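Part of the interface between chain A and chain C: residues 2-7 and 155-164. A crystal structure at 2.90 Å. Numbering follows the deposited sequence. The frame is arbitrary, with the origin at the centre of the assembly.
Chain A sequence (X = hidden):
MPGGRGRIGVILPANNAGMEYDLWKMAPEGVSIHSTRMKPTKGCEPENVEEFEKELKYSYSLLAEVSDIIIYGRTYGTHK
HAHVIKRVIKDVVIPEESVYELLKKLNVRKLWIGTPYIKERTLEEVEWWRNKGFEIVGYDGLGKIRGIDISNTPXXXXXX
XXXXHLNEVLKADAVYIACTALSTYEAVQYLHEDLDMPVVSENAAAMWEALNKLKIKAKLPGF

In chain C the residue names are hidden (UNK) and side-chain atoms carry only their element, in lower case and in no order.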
# COMPACT_ATOMS: atom_id res chain seq x y z
N PRO A 2 11.88 -10.31 -22.21
CA PRO A 2 10.94 -10.48 -23.33
C PRO A 2 10.00 -9.29 -23.46
O PRO A 2 9.00 -9.22 -22.77
CB PRO A 2 10.15 -11.76 -23.08
CG PRO A 2 10.20 -11.85 -21.58
CD PRO A 2 11.63 -11.36 -21.21
N GLY A 3 10.34 -8.36 -24.35
CA GLY A 3 9.48 -7.21 -24.55
C GLY A 3 8.28 -7.62 -25.39
O GLY A 3 8.17 -7.24 -26.55
N GLY A 4 7.40 -8.42 -24.80
CA GLY A 4 6.22 -8.88 -25.50
C GLY A 4 5.37 -7.73 -26.01
O GLY A 4 4.62 -7.88 -26.98
N ARG A 5 5.50 -6.59 -25.35
CA ARG A 5 4.76 -5.39 -25.72
C ARG A 5 5.56 -4.57 -26.75
O ARG A 5 4.99 -3.85 -27.57
CB ARG A 5 4.50 -4.56 -24.48
CG ARG A 5 3.44 -3.51 -24.64
CD ARG A 5 3.15 -2.89 -23.30
NE ARG A 5 2.01 -1.99 -23.32
CZ ARG A 5 1.59 -1.32 -22.26
NH1 ARG A 5 0.53 -0.51 -22.35
NH2 ARG A 5 2.23 -1.45 -21.10
N GLY A 6 6.87 -4.70 -26.68
CA GLY A 6 7.72 -3.97 -27.61
C GLY A 6 9.17 -4.00 -27.19
O GLY A 6 9.49 -4.12 -26.00
N ARG A 7 10.06 -3.92 -28.17
CA ARG A 7 11.50 -3.93 -27.93
C ARG A 7 12.14 -2.74 -28.61
O ARG A 7 12.06 -2.60 -29.83
CB ARG A 7 12.10 -5.23 -28.45
CG ARG A 7 11.62 -6.47 -27.73
CD ARG A 7 12.73 -7.49 -27.66
NE ARG A 7 12.38 -8.75 -28.30
CZ ARG A 7 12.01 -9.85 -27.64
NH1 ARG A 7 11.73 -10.95 -28.30
NH2 ARG A 7 11.94 -9.83 -26.32
N UNK C 155 -0.31 -14.23 -22.99
CA UNK C 155 -0.86 -12.89 -23.06
C UNK C 155 -0.33 -12.10 -24.24
O UNK C 155 -1.10 -11.64 -25.08
c UNK C 155 -0.97 -12.09 -19.28
c UNK C 155 -0.55 -12.10 -21.78
c UNK C 155 -0.94 -10.65 -21.95
c UNK C 155 -1.26 -12.74 -20.60
N UNK C 156 0.98 -11.96 -24.32
CA UNK C 156 1.57 -11.18 -25.39
C UNK C 156 1.54 -11.82 -26.78
O UNK C 156 1.77 -11.14 -27.77
c UNK C 156 3.30 -8.94 -21.66
c UNK C 156 2.98 -10.75 -24.99
c UNK C 156 3.40 -9.92 -22.66
c UNK C 156 2.98 -9.66 -23.96
c UNK C 156 2.38 -7.41 -23.27
c UNK C 156 2.79 -7.69 -21.97
c UNK C 156 2.48 -8.40 -24.25
N UNK C 157 1.26 -13.11 -26.85
CA UNK C 157 1.16 -13.73 -28.16
C UNK C 157 -0.15 -13.21 -28.75
O UNK C 157 -0.24 -12.95 -29.94
c UNK C 157 0.65 -15.86 -29.36
c UNK C 157 1.10 -15.25 -28.05
o UNK C 157 2.39 -15.74 -27.71
N UNK C 158 -1.15 -13.05 -27.89
CA UNK C 158 -2.45 -12.54 -28.29
C UNK C 158 -2.28 -11.07 -28.60
O UNK C 158 -2.89 -10.53 -29.52
c UNK C 158 -3.78 -14.14 -26.87
c UNK C 158 -4.75 -11.88 -27.50
c UNK C 158 -4.69 -14.37 -25.70
c UNK C 158 -3.49 -12.66 -27.14
N UNK C 159 -1.44 -10.41 -27.81
CA UNK C 159 -1.18 -9.00 -28.00
C UNK C 159 -0.53 -8.73 -29.36
O UNK C 159 -0.97 -7.85 -30.09
c UNK C 159 0.06 -7.00 -26.99
c UNK C 159 -0.31 -8.47 -26.86
c UNK C 159 -0.38 -4.66 -26.50
c UNK C 159 1.48 -5.26 -27.91
c UNK C 159 0.72 -4.30 -27.28
o UNK C 159 1.03 -2.97 -27.46
c UNK C 159 1.15 -6.61 -27.76
c UNK C 159 -0.69 -6.01 -26.35
N UNK C 160 0.51 -9.49 -29.70
CA UNK C 160 1.20 -9.28 -30.97
C UNK C 160 0.38 -9.76 -32.16
O UNK C 160 0.57 -9.30 -33.28
c UNK C 160 4.79 -9.23 -29.92
n UNK C 160 7.12 -7.60 -29.77
c UNK C 160 5.99 -7.08 -30.22
c UNK C 160 3.36 -9.70 -29.68
n UNK C 160 4.88 -7.82 -30.29
c UNK C 160 2.57 -9.97 -30.95
n UNK C 160 5.96 -5.81 -30.60
N UNK C 161 -0.56 -10.67 -31.92
CA UNK C 161 -1.42 -11.16 -32.98
C UNK C 161 -2.10 -9.95 -33.62
O UNK C 161 -2.29 -9.90 -34.84
c UNK C 161 -3.19 -12.91 -34.69
c UNK C 161 -4.85 -12.11 -32.99
c UNK C 161 -2.46 -12.13 -32.39
c UNK C 161 -3.55 -12.83 -33.21
N UNK C 162 -2.44 -8.97 -32.79
CA UNK C 162 -3.10 -7.75 -33.24
C UNK C 162 -2.10 -6.65 -33.62
O UNK C 162 -2.15 -6.11 -34.73
c UNK C 162 -5.10 -8.23 -31.77
c UNK C 162 -4.68 -5.89 -32.59
c UNK C 162 -4.03 -7.19 -32.13
N UNK C 163 -1.19 -6.35 -32.70
CA UNK C 163 -0.20 -5.29 -32.89
C UNK C 163 0.60 -5.41 -34.18
O UNK C 163 1.00 -4.41 -34.77
n UNK C 163 1.96 -1.51 -29.85
c UNK C 163 1.36 -3.89 -31.46
c UNK C 163 0.78 -5.26 -31.72
c UNK C 163 0.81 -1.53 -30.79
c UNK C 163 0.27 -2.93 -30.98
N UNK C 164 0.83 -6.64 -34.62
CA UNK C 164 1.58 -6.90 -35.84
C UNK C 164 0.92 -6.26 -37.07
O UNK C 164 1.56 -6.07 -38.09
n UNK C 164 2.67 -12.36 -34.36
c UNK C 164 2.10 -11.83 -35.43
n UNK C 164 2.80 -11.00 -36.22
n UNK C 164 0.83 -12.12 -35.72
c UNK C 164 2.36 -8.85 -37.31
c UNK C 164 2.27 -10.36 -37.42
c UNK C 164 1.70 -8.40 -36.04
O HOH W 1 4.53 -3.07 -30.09

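Position 155 carries four side-chain carbons, forked at the first, with one arm two carbons long; its side chain is out of reach of this stretch of chain A. This is Ile C155. At position 156 one carbon leads into a ring of six carbons with no heteroatom, and the CA-to-CB bond points toward chain A. The ring has Arg A5 N over one face and touches Gly A4. It is Phe C156, with CD1 3.4 Å from Gly A4 C and CE1 3.8 Å from Arg A5 CB.

Position 157 has one carbon bearing an oxygen and a carbon, and points away: Thr C157. Position 158 repeats the four-carbon fork with one longer arm, out of reach of the 2-7 stretch: Ile C158.

Position 159 again shows a carbon and a six-carbon ring, now bearing an oxygen, and points toward chain A. The oxygen identifies Tyr C159. Its OH lies 3.7 Å from Arg A5 CG and sits at the edge of the Arg A5 guanidinium, near its plane, while CD1 is 3.8 Å from Gly A4 O.

Position 160 has three carbons, a nitrogen, then a carbon carrying two more nitrogens, the pattern of Arg C160. Its CA-to-CB bond points sideways, but the end of the chain comes nearer. One guanidinium face meets the backbone at Gly A4 O, Arg A5 C and Gly A6 N. Arg C160 NE is 3.3 Å from Gly A4 O and Arg C160 NH2 is 3.4 Å from Gly A3 O, both at angles too poor for hydrogen bonds.

Position 161, four carbons forked at the second, is Leu C161; position 162, one carbon carrying two others, is Val C162. Neither reaches this stretch. Position 163 has four carbons in a row ending in nitrogen; its CA-to-CB bond points toward the stretch, and the terminal nitrogen comes a loose 4.5 Å from Arg A5 O. It is Lys C163. Its NZ donates to Tyr C159 OH at 3.0 Å. Position 164, three carbons, a nitrogen and a carbon with two further nitrogens, is Arg C164, out of reach of the stretch.

The contact, burying 320 Å² over both sides, rests on packing, since no direct hydrogen bond crosses it. Positions 156, 159, 160 and 163 follow an i, i+3, i+4, i+7 spacing, which places them along one side of the helix, so their side chains can gather against the Gly A3 to Gly A6 segment. An ideal CB on Gly A4 would lie 2.5 Å from Phe C156 CG, so the bare backbone permits this approach. A water bridges the chains, donating to Arg A5 O at 2.7 Å and accepting from Lys C163 NZ at 3.0 Å.

Chain C, residues 155-164: IFTIYRLVKR
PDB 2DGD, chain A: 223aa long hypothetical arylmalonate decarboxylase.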